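Local structure of 4-oxalmesaconate hydratase (Pseudomonas putida, 5CGZ) at residues A[1-6]-A[103-108]; A[33-38]-A[79-84]; A[94-99]-A[134-139]. The protein catalyses the zinc-dependent hydration of 4-carboxy-2-hydroxymuconate (the oxalomesaconate enol) to 4-carboxy-4-hydroxy-2-oxoadipate, the third step of gallate degradation. All blocks are in the same frame, centred on the assembly; numbering follows the deposited sequence.

Interaction 1: A[1-6]-A[103-108]; sequences MKSALV and RRVQPE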
loop_
_atom_site.group_PDB
_atom_site.type_symbol
_atom_site.label_atom_id
_atom_site.label_comp_id
_atom_site.label_asym_id
_atom_site.label_seq_id
_atom_site.Cartn_x
_atom_site.Cartn_y
_atom_site.Cartn_z
ATOM N N MET A 1 -6.677 36.146 -18.216
ATOM C CA MET A 1 -7.548 35.076 -18.671
ATOM C C MET A 1 -7.364 33.810 -17.844
ATOM O O MET A 1 -6.278 33.551 -17.340
ATOM C CB MET A 1 -7.294 34.759 -20.139
ATOM C CG MET A 1 -8.298 33.763 -20.697
ATOM S SD MET A 1 -8.419 33.864 -22.482
ATOM C CE MET A 1 -9.456 32.451 -22.869
ATOM N N LYS A 2 -8.429 33.029 -17.699
ATOM C CA LYS A 2 -8.314 31.716 -17.080
ATOM C C LYS A 2 -7.392 30.861 -17.941
ATOM O O LYS A 2 -7.451 30.916 -19.174
ATOM C CB LYS A 2 -9.690 31.064 -16.920
ATOM C CG LYS A 2 -10.593 31.777 -15.912
ATOM C CD LYS A 2 -12.052 31.393 -16.099
ATOM C CE LYS A 2 -12.308 29.963 -15.680
ATOM N NZ LYS A 2 -11.929 29.766 -14.244
ATOM N N SER A 3 -6.547 30.068 -17.294
ATOM C CA SER A 3 -5.566 29.268 -18.018
ATOM C C SER A 3 -5.309 27.931 -17.324
ATOM O O SER A 3 -5.671 27.744 -16.162
ATOM C CB SER A 3 -4.261 30.049 -18.150
ATOM O OG SER A 3 -3.649 30.183 -16.875
ATOM N N ALA A 4 -4.686 27.004 -18.044
ATOM C CA ALA A 4 -4.282 25.723 -17.461
ATOM C C ALA A 4 -3.168 25.122 -18.305
ATOM O O ALA A 4 -2.939 25.540 -19.445
ATOM C CB ALA A 4 -5.480 24.751 -17.349
ATOM N N LEU A 5 -2.483 24.136 -17.738
ATOM C CA LEU A 5 -1.233 23.644 -18.292
ATOM C C LEU A 5 -1.228 22.125 -18.424
ATOM O O LEU A 5 -1.670 21.403 -17.519
ATOM C CB LEU A 5 -0.063 24.093 -17.403
ATOM C CG LEU A 5 1.326 23.582 -17.792
ATOM C CD1 LEU A 5 1.762 24.205 -19.125
ATOM C CD2 LEU A 5 2.347 23.871 -16.689
ATOM N N VAL A 6 -0.714 21.643 -19.546
ATOM C CA VAL A 6 -0.514 20.215 -19.736
ATOM C C VAL A 6 0.970 19.969 -19.984
ATOM O O VAL A 6 1.562 20.595 -20.863
ATOM C CB VAL A 6 -1.360 19.674 -20.911
ATOM C CG1 VAL A 6 -1.095 18.180 -21.140
ATOM C CG2 VAL A 6 -2.830 19.935 -20.647
ATOM N N ARG A 103 5.124 30.554 -14.355
ATOM C CA ARG A 103 5.033 31.967 -13.986
ATOM C C ARG A 103 4.280 32.765 -15.063
ATOM O O ARG A 103 3.516 33.674 -14.753
ATOM C CB ARG A 103 6.434 32.548 -13.752
ATOM C CG ARG A 103 7.115 32.105 -12.446
ATOM C CD ARG A 103 6.558 32.871 -11.272
ATOM N NE ARG A 103 7.081 32.463 -9.970
ATOM C CZ ARG A 103 8.176 32.962 -9.397
ATOM N NH1 ARG A 103 8.907 33.882 -10.023
ATOM N NH2 ARG A 103 8.547 32.532 -8.190
ATOM N N ARG A 104 4.479 32.402 -16.324
ATOM C CA ARG A 104 3.826 33.093 -17.435
ATOM C C ARG A 104 2.357 32.687 -17.601
ATOM O O ARG A 104 1.482 33.525 -17.783
ATOM C CB ARG A 104 4.589 32.821 -18.734
ATOM C CG ARG A 104 4.014 33.509 -19.953
ATOM C CD ARG A 104 4.804 33.161 -21.210
ATOM N NE ARG A 104 4.468 31.839 -21.743
ATOM C CZ ARG A 104 5.319 30.815 -21.802
ATOM N NH1 ARG A 104 6.566 30.950 -21.358
ATOM N NH2 ARG A 104 4.923 29.652 -22.310
ATOM N N VAL A 105 2.089 31.391 -17.532
ATOM C CA VAL A 105 0.745 30.887 -17.775
ATOM C C VAL A 105 -0.170 31.044 -16.554
ATOM O O VAL A 105 -1.376 31.257 -16.698
ATOM C CB VAL A 105 0.796 29.399 -18.200
ATOM C CG1 VAL A 105 -0.613 28.794 -18.229
ATOM C CG2 VAL A 105 1.490 29.262 -19.554
ATOM N N GLN A 106 0.406 30.947 -15.359
ATOM C CA GLN A 106 -0.374 30.976 -14.117
ATOM C C GLN A 106 -1.561 30.001 -14.166
ATOM O O GLN A 106 -2.710 30.392 -13.960
ATOM C CB GLN A 106 -0.867 32.401 -13.841
ATOM C CG GLN A 106 0.257 33.414 -13.579
ATOM C CD GLN A 106 0.809 33.318 -12.164
ATOM O OE1 GLN A 106 0.123 32.861 -11.251
ATOM N NE2 GLN A 106 2.055 33.743 -11.980
ATOM N N PRO A 107 -1.290 28.719 -14.441
ATOM C CA PRO A 107 -2.391 27.773 -14.683
ATOM C C PRO A 107 -3.272 27.523 -13.454
ATOM O O PRO A 107 -2.784 27.566 -12.319
ATOM C CB PRO A 107 -1.662 26.491 -15.098
ATOM C CG PRO A 107 -0.316 26.588 -14.406
ATOM C CD PRO A 107 0.034 28.062 -14.441
ATOM N N GLU A 108 -4.559 27.262 -13.689
ATOM C CA GLU A 108 -5.485 26.910 -12.616
ATOM C C GLU A 108 -5.362 25.446 -12.237
ATOM O O GLU A 108 -5.736 25.052 -11.131
ATOM C CB GLU A 108 -6.930 27.193 -13.017
ATOM C CG GLU A 108 -7.309 28.667 -12.992
ATOM C CD GLU A 108 -8.786 28.872 -13.295
ATOM O OE1 GLU A 108 -9.584 27.901 -13.167
ATOM O OE2 GLU A 108 -9.149 30.003 -13.668
HETATM O O HOH W 1 -5.344 31.266 -14.657
#
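Lys2 and Glu108 form a salt bridge at the N-terminal end of strand 3-8, inside the Rossmann-like sheet, where the turn leaving helix 92-105 reaches this strand before the chain enters the parallel neighbour strand 110-112. Lys2 NZ lies 2.8 Å from Glu108 OE2, using the syn lone pair of that oxygen, while its bond to OE1 is weak. With chi1 at -67° Lys2 CG stands beside the backbone N and rests 3.2 Å from Glu108 OE2; bends at chi3 and chi4 (59°) bring NZ back to the carboxylate. The glutamate, by contrast, runs extended beyond CG. Its OE1 is also bonded to Tyr30 OH, which makes a weak bond to Lys2 NZ as well.

Beside this bridge the backbones join: Glu108 N donates to Ser3 O at 2.8 Å. Pro107 lays the CB of its ring against Ala4 CA at 3.6 Å and against Leu5 CB at 3.7 Å, an apolar patch to which Tyr102 of helix 92-105 adds. In the conformer of Ser3 described here, one of two, OG lies close to Val105 O, but so short a bond remains doubtful. Gln106 leaves the helix with positive phi and folds back on the last turn, its NE2 donating to Arg103 O at 3.1 Å. A water linking the segments donates to Gln106 O at 2.9 Å and accepts weakly from Ser3 N.

Interaction 2: A[33-38]-A[79-84]; sequences HVVCLS and EFFDIG
His33 and Glu79 cross at about a right angle where strand 76-80, outermost in the chain's Rossmann-like sheet, runs parallel to strand 31-36; the imidazole and carboxylate planes are turned 64° apart. His33 NE2 donates to Glu79 OE1, which lies close to the ring plane and offers its anti lone pair; the 2.5 Å distance is unusually short and its exact value should not be pressed. Val35 runs alongside Glu79, pointing the same way, and sets CG1 over one face of the Phe81 ring, 3.9 Å from the centroid, a CH-pi contact. Leu37 lies side by side with Phe81, Leu37 CD2 3.7 Å from Phe81 CD2. On the face bearing Cys36 and Phe80, Cys36 CB meets Phe80 CD1 at 3.7 Å and SG approaches the ring obliquely. Glu79 N bonds to Val34 O and Cys36 N to Glu79 O; beyond the bridged pairs Ile83 N reaches Leu37 O at 2.9 Å. Past the C-terminal end of 31-36 lies the zinc site, where Ser38 OG bonds to Ala9 O beside the zinc ligand His10. At the far end, Glu79 OE1 is shared by His33 and Arg104, while His33 ND1 pairs with Ser77 OG; the carboxylate would polarise the imidazole, an effect that Arg104 probably offsets in part.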
loop_
_atom_site.group_PDB
_atom_site.type_symbol
_atom_site.label_atom_id
_atom_site.label_comp_id
_atom_site.label_asym_id
_atom_site.label_seq_id
_atom_site.Cartn_x
_atom_site.Cartn_y
_atom_site.Cartn_z
ATOM N N HIS A 33 -2.557 25.686 -22.373
ATOM C CA HIS A 33 -1.194 25.611 -22.900
ATOM C C HIS A 33 -0.575 24.232 -22.686
ATOM O O HIS A 33 -0.655 23.666 -21.592
ATOM C CB HIS A 33 -0.299 26.671 -22.249
ATOM C CG HIS A 33 1.071 26.739 -22.851
ATOM N ND1 HIS A 33 1.285 27.034 -24.184
ATOM C CD2 HIS A 33 2.298 26.528 -22.313
ATOM C CE1 HIS A 33 2.582 27.010 -24.437
ATOM N NE2 HIS A 33 3.221 26.705 -23.317
ATOM N N VAL A 34 0.063 23.714 -23.727
ATOM C CA VAL A 34 0.719 22.416 -23.674
ATOM C C VAL A 34 2.232 22.567 -23.822
ATOM O O VAL A 34 2.712 23.213 -24.762
ATOM C CB VAL A 34 0.190 21.480 -24.779
ATOM C CG1 VAL A 34 0.937 20.145 -24.784
ATOM C CG2 VAL A 34 -1.297 21.251 -24.600
ATOM N N VAL A 35 2.977 21.989 -22.886
ATOM C CA VAL A 35 4.414 21.812 -23.061
ATOM C C VAL A 35 4.705 20.353 -23.421
ATOM O O VAL A 35 4.376 19.446 -22.651
ATOM C CB VAL A 35 5.216 22.172 -21.799
ATOM C CG1 VAL A 35 6.685 21.802 -21.989
ATOM C CG2 VAL A 35 5.073 23.645 -21.458
ATOM N N CYS A 36 5.309 20.135 -24.589
ATOM C CA CYS A 36 5.837 18.825 -24.969
ATOM C C CYS A 36 7.334 18.795 -24.715
ATOM O O CYS A 36 8.093 19.476 -25.404
ATOM C CB CYS A 36 5.562 18.522 -26.437
ATOM S SG CYS A 36 3.827 18.480 -26.885
ATOM N N LEU A 37 7.765 18.009 -23.736
ATOM C CA LEU A 37 9.169 18.027 -23.344
ATOM C C LEU A 37 10.054 17.453 -24.451
ATOM O O LEU A 37 11.185 17.904 -24.651
ATOM C CB LEU A 37 9.376 17.262 -22.032
ATOM C CG LEU A 37 8.681 17.867 -20.802
ATOM C CD1 LEU A 37 8.762 16.923 -19.605
ATOM C CD2 LEU A 37 9.269 19.228 -20.451
ATOM N N SER A 38 9.529 16.464 -25.168
ATOM C CA SER A 38 10.245 15.857 -26.288
ATOM C C SER A 38 9.230 15.491 -27.358
ATOM O O SER A 38 8.041 15.726 -27.179
ATOM C CB SER A 38 11.033 14.620 -25.840
ATOM O OG SER A 38 10.168 13.505 -25.680
ATOM N N GLU A 79 4.115 24.374 -26.962
ATOM C CA GLU A 79 5.530 24.654 -27.175
ATOM C C GLU A 79 6.332 23.379 -26.974
ATOM O O GLU A 79 5.860 22.431 -26.335
ATOM C CB GLU A 79 6.025 25.767 -26.245
ATOM C CG GLU A 79 6.167 25.371 -24.795
ATOM C CD GLU A 79 6.584 26.539 -23.915
ATOM O OE1 GLU A 79 5.721 27.091 -23.193
ATOM O OE2 GLU A 79 7.776 26.904 -23.937
ATOM N N PHE A 80 7.544 23.362 -27.523
ATOM C CA PHE A 80 8.364 22.158 -27.560
ATOM C C PHE A 80 9.738 22.388 -26.931
ATOM O O PHE A 80 10.536 23.145 -27.471
ATOM C CB PHE A 80 8.507 21.688 -29.013
ATOM C CG PHE A 80 7.189 21.489 -29.705
ATOM C CD1 PHE A 80 6.499 20.290 -29.577
ATOM C CD2 PHE A 80 6.626 22.505 -30.462
ATOM C CE1 PHE A 80 5.278 20.104 -30.201
ATOM C CE2 PHE A 80 5.406 22.323 -31.091
ATOM C CZ PHE A 80 4.730 21.120 -30.959
ATOM N N PHE A 81 10.017 21.754 -25.793
ATOM C CA PHE A 81 11.318 21.935 -25.153
ATOM C C PHE A 81 12.414 21.186 -25.903
ATOM O O PHE A 81 13.587 21.527 -25.779
ATOM C CB PHE A 81 11.309 21.464 -23.692
ATOM C CG PHE A 81 10.747 22.463 -22.723
ATOM C CD1 PHE A 81 9.947 23.509 -23.158
ATOM C CD2 PHE A 81 11.025 22.353 -21.366
ATOM C CE1 PHE A 81 9.426 24.425 -22.253
ATOM C CE2 PHE A 81 10.510 23.261 -20.460
ATOM C CZ PHE A 81 9.704 24.299 -20.904
ATOM N N ASP A 82 12.030 20.145 -26.639
ATOM C CA ASP A 82 12.979 19.332 -27.400
ATOM C C ASP A 82 14.193 18.860 -26.590
ATOM O O ASP A 82 15.337 19.101 -26.992
ATOM C CB ASP A 82 13.457 20.118 -28.629
ATOM C CG ASP A 82 14.246 19.256 -29.615
ATOM O OD1 ASP A 82 14.045 18.022 -29.650
ATOM O OD2 ASP A 82 15.076 19.814 -30.356
ATOM N N ILE A 83 13.968 18.173 -25.469
ATOM C CA ILE A 83 15.100 17.718 -24.659
ATOM C C ILE A 83 15.483 16.256 -24.914
ATOM O O ILE A 83 16.440 15.758 -24.320
ATOM C CB ILE A 83 14.840 17.892 -23.142
ATOM C CG1 ILE A 83 13.680 16.997 -22.678
ATOM C CG2 ILE A 83 14.592 19.372 -22.801
ATOM C CD1 ILE A 83 13.417 17.076 -21.161
ATOM N N GLY A 84 14.749 15.576 -25.789
ATOM C CA GLY A 84 15.095 14.209 -26.163
ATOM C C GLY A 84 14.401 13.129 -25.344
ATOM O O GLY A 84 14.232 13.273 -24.129
HETATM O O HOH W 2 9.755 18.730 -27.707
#

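Interaction 3: A[94-99]-A[134-139]; sequences TLFRLA and RIIAQA
Ile136 sits against three residues of helix 92-105, and its two branches divide the work. With chi1 at -58°, CG1 stands anti to the carbonyl carbon and meets Leu95 CD2 at 4.0 Å, the two side chains crossing at about a right angle. CG2, anti to the backbone N, lies 4.0 Å from Ala99 CB and also reaches the edge of the Phe96 ring, near its plane, with CE1 at 4.2 Å. One residue on, the small side chain of Ala137 lets the backbones close in: its CB is 3.9 Å from Ala99 O, and the two alanine CA atoms are 5.2 Å apart. No hydrogen bond links the segments, whose helix axes approach to 8.8 Å at a signed crossing angle of -66°.

Around this apolar core, Tyr142 packs its ring nearly parallel to that of Phe96 and also touches Ile136, while Tyr102 lies against Ala137. Pro87 of a neighbouring subunit packs on Leu95 and Phe96, bringing the contact into the hexamer. Val149 holds Ala137 through a backbone hydrogen bond. Such packing joins two successive crossover helices, one leading into strand 110-112 and the other out of it, as in the helical layer of a Rossmann-like alpha/beta fold.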
loop_
_atom_site.group_PDB
_atom_site.type_symbol
_atom_site.label_atom_id
_atom_site.label_comp_id
_atom_site.label_asym_id
_atom_site.label_seq_id
_atom_site.Cartn_x
_atom_site.Cartn_y
_atom_site.Cartn_z
ATOM N N THR A 94 16.289 22.786 -17.307
ATOM C CA THR A 94 14.977 22.298 -17.738
ATOM C C THR A 94 13.933 22.715 -16.723
ATOM O O THR A 94 12.873 23.239 -17.067
ATOM C CB THR A 94 14.938 20.766 -17.861
ATOM O OG1 THR A 94 16.134 20.306 -18.493
ATOM C CG2 THR A 94 13.714 20.328 -18.664
ATOM N N LEU A 95 14.262 22.484 -15.457
ATOM C CA LEU A 95 13.376 22.808 -14.345
ATOM C C LEU A 95 13.000 24.289 -14.331
ATOM O O LEU A 95 11.821 24.637 -14.214
ATOM C CB LEU A 95 14.039 22.411 -13.023
ATOM C CG LEU A 95 13.201 22.660 -11.773
ATOM C CD1 LEU A 95 11.991 21.735 -11.750
ATOM C CD2 LEU A 95 14.050 22.469 -10.528
ATOM N N PHE A 96 13.997 25.164 -14.463
ATOM C CA PHE A 96 13.738 26.608 -14.475
ATOM C C PHE A 96 12.947 27.036 -15.728
ATOM O O PHE A 96 12.078 27.912 -15.658
ATOM C CB PHE A 96 15.056 27.384 -14.370
ATOM C CG PHE A 96 15.749 27.232 -13.034
ATOM C CD1 PHE A 96 15.020 27.243 -11.849
ATOM C CD2 PHE A 96 17.124 27.073 -12.963
ATOM C CE1 PHE A 96 15.652 27.110 -10.628
ATOM C CE2 PHE A 96 17.766 26.938 -11.735
ATOM C CZ PHE A 96 17.030 26.955 -10.569
ATOM N N ARG A 97 13.252 26.423 -16.868
ATOM C CA ARG A 97 12.481 26.634 -18.097
ATOM C C ARG A 97 10.997 26.396 -17.819
ATOM O O ARG A 97 10.138 27.201 -18.170
ATOM C CB ARG A 97 12.950 25.692 -19.224
ATOM C CG ARG A 97 14.077 26.215 -20.134
ATOM C CD ARG A 97 13.718 26.075 -21.640
ATOM N NE ARG A 97 14.147 24.812 -22.241
ATOM C CZ ARG A 97 13.856 24.417 -23.486
ATOM N NH1 ARG A 97 14.308 23.252 -23.917
ATOM N NH2 ARG A 97 13.116 25.171 -24.301
ATOM N N LEU A 98 10.702 25.261 -17.185
ATOM C CA LEU A 98 9.316 24.904 -16.899
ATOM C C LEU A 98 8.709 25.816 -15.827
ATOM O O LEU A 98 7.543 26.198 -15.923
ATOM C CB LEU A 98 9.220 23.430 -16.473
ATOM C CG LEU A 98 7.807 22.839 -16.426
ATOM C CD1 LEU A 98 7.050 23.135 -17.730
ATOM C CD2 LEU A 98 7.867 21.327 -16.181
ATOM N N ALA A 99 9.488 26.169 -14.806
ATOM C CA ALA A 99 9.003 27.110 -13.796
ATOM C C ALA A 99 8.622 28.445 -14.432
ATOM O O ALA A 99 7.656 29.087 -14.010
ATOM C CB ALA A 99 10.044 27.323 -12.701
ATOM N N ARG A 134 6.419 23.524 -10.538
ATOM C CA ARG A 134 5.295 24.186 -9.891
ATOM C C ARG A 134 5.690 24.768 -8.532
ATOM O O ARG A 134 5.341 25.909 -8.197
ATOM C CB ARG A 134 4.139 23.193 -9.731
ATOM C CG ARG A 134 2.900 23.703 -9.014
ATOM C CD ARG A 134 1.865 22.570 -9.025
ATOM N NE ARG A 134 0.738 22.776 -8.119
ATOM C CZ ARG A 134 0.783 22.608 -6.797
ATOM N NH1 ARG A 134 1.916 22.252 -6.193
ATOM N NH2 ARG A 134 -0.312 22.811 -6.078
ATOM N N ILE A 135 6.413 23.977 -7.742
ATOM C CA ILE A 135 6.838 24.423 -6.421
ATOM C C ILE A 135 7.890 25.544 -6.521
ATOM O O ILE A 135 7.830 26.516 -5.766
ATOM C CB ILE A 135 7.389 23.245 -5.590
ATOM C CG1 ILE A 135 6.263 22.235 -5.293
ATOM C CG2 ILE A 135 8.031 23.752 -4.297
ATOM C CD1 ILE A 135 6.747 20.885 -4.792
ATOM N N ILE A 136 8.845 25.414 -7.442
ATOM C CA ILE A 136 9.820 26.487 -7.665
ATOM C C ILE A 136 9.087 27.795 -7.970
ATOM O O ILE A 136 9.427 28.851 -7.428
ATOM C CB ILE A 136 10.792 26.176 -8.828
ATOM C CG1 ILE A 136 11.555 24.868 -8.571
ATOM C CG2 ILE A 136 11.763 27.361 -9.061
ATOM C CD1 ILE A 136 12.272 24.827 -7.241
ATOM N N ALA A 137 8.058 27.705 -8.812
ATOM C CA ALA A 137 7.289 28.881 -9.225
ATOM C C ALA A 137 6.473 29.490 -8.075
ATOM O O ALA A 137 6.023 30.641 -8.157
ATOM C CB ALA A 137 6.377 28.523 -10.389
ATOM N N GLN A 138 6.287 28.719 -7.005
ATOM C CA GLN A 138 5.648 29.234 -5.795
ATOM C C GLN A 138 6.590 30.082 -4.927
ATOM O O GLN A 138 6.138 30.831 -4.063
ATOM C CB GLN A 138 5.117 28.079 -4.940
ATOM C CG GLN A 138 3.966 27.277 -5.538
ATOM C CD GLN A 138 3.601 26.090 -4.650
ATOM O OE1 GLN A 138 4.470 25.536 -3.968
ATOM N NE2 GLN A 138 2.321 25.697 -4.650
ATOM N N ALA A 139 7.897 29.940 -5.132
ATOM C CA ALA A 139 8.874 30.502 -4.193
ATOM C C ALA A 139 9.124 31.990 -4.430
ATOM O O ALA A 139 9.518 32.396 -5.522
ATOM C CB ALA A 139 10.187 29.737 -4.277
#

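Helix 92-105 ties the three contacts together, its C-terminal end entering interaction 1 and its first half interaction 3. Arg104 NH2 lies 2.8 Å from Glu79 OE1, joining interactions 1 and 2, whose centres are about 16 Å apart. Arg103 NE probably bonds to Ala137 O at 2.8 Å, linking interaction 1 to interaction 3, with centres about 13 Å apart. Interactions 2 and 3, centres about 15 Å apart, meet where Phe81 and Ile83 pack on helix 92-105, Phe81 CE2 lying 3.8 Å from Leu98 N. Interaction 2 comes closest to the metal: the side chain of Ser38 is about 7 Å from the bound zinc ion. His10, Asp13, Glu44 and His123 form that site, and interactions 1 and 3 lie away from it.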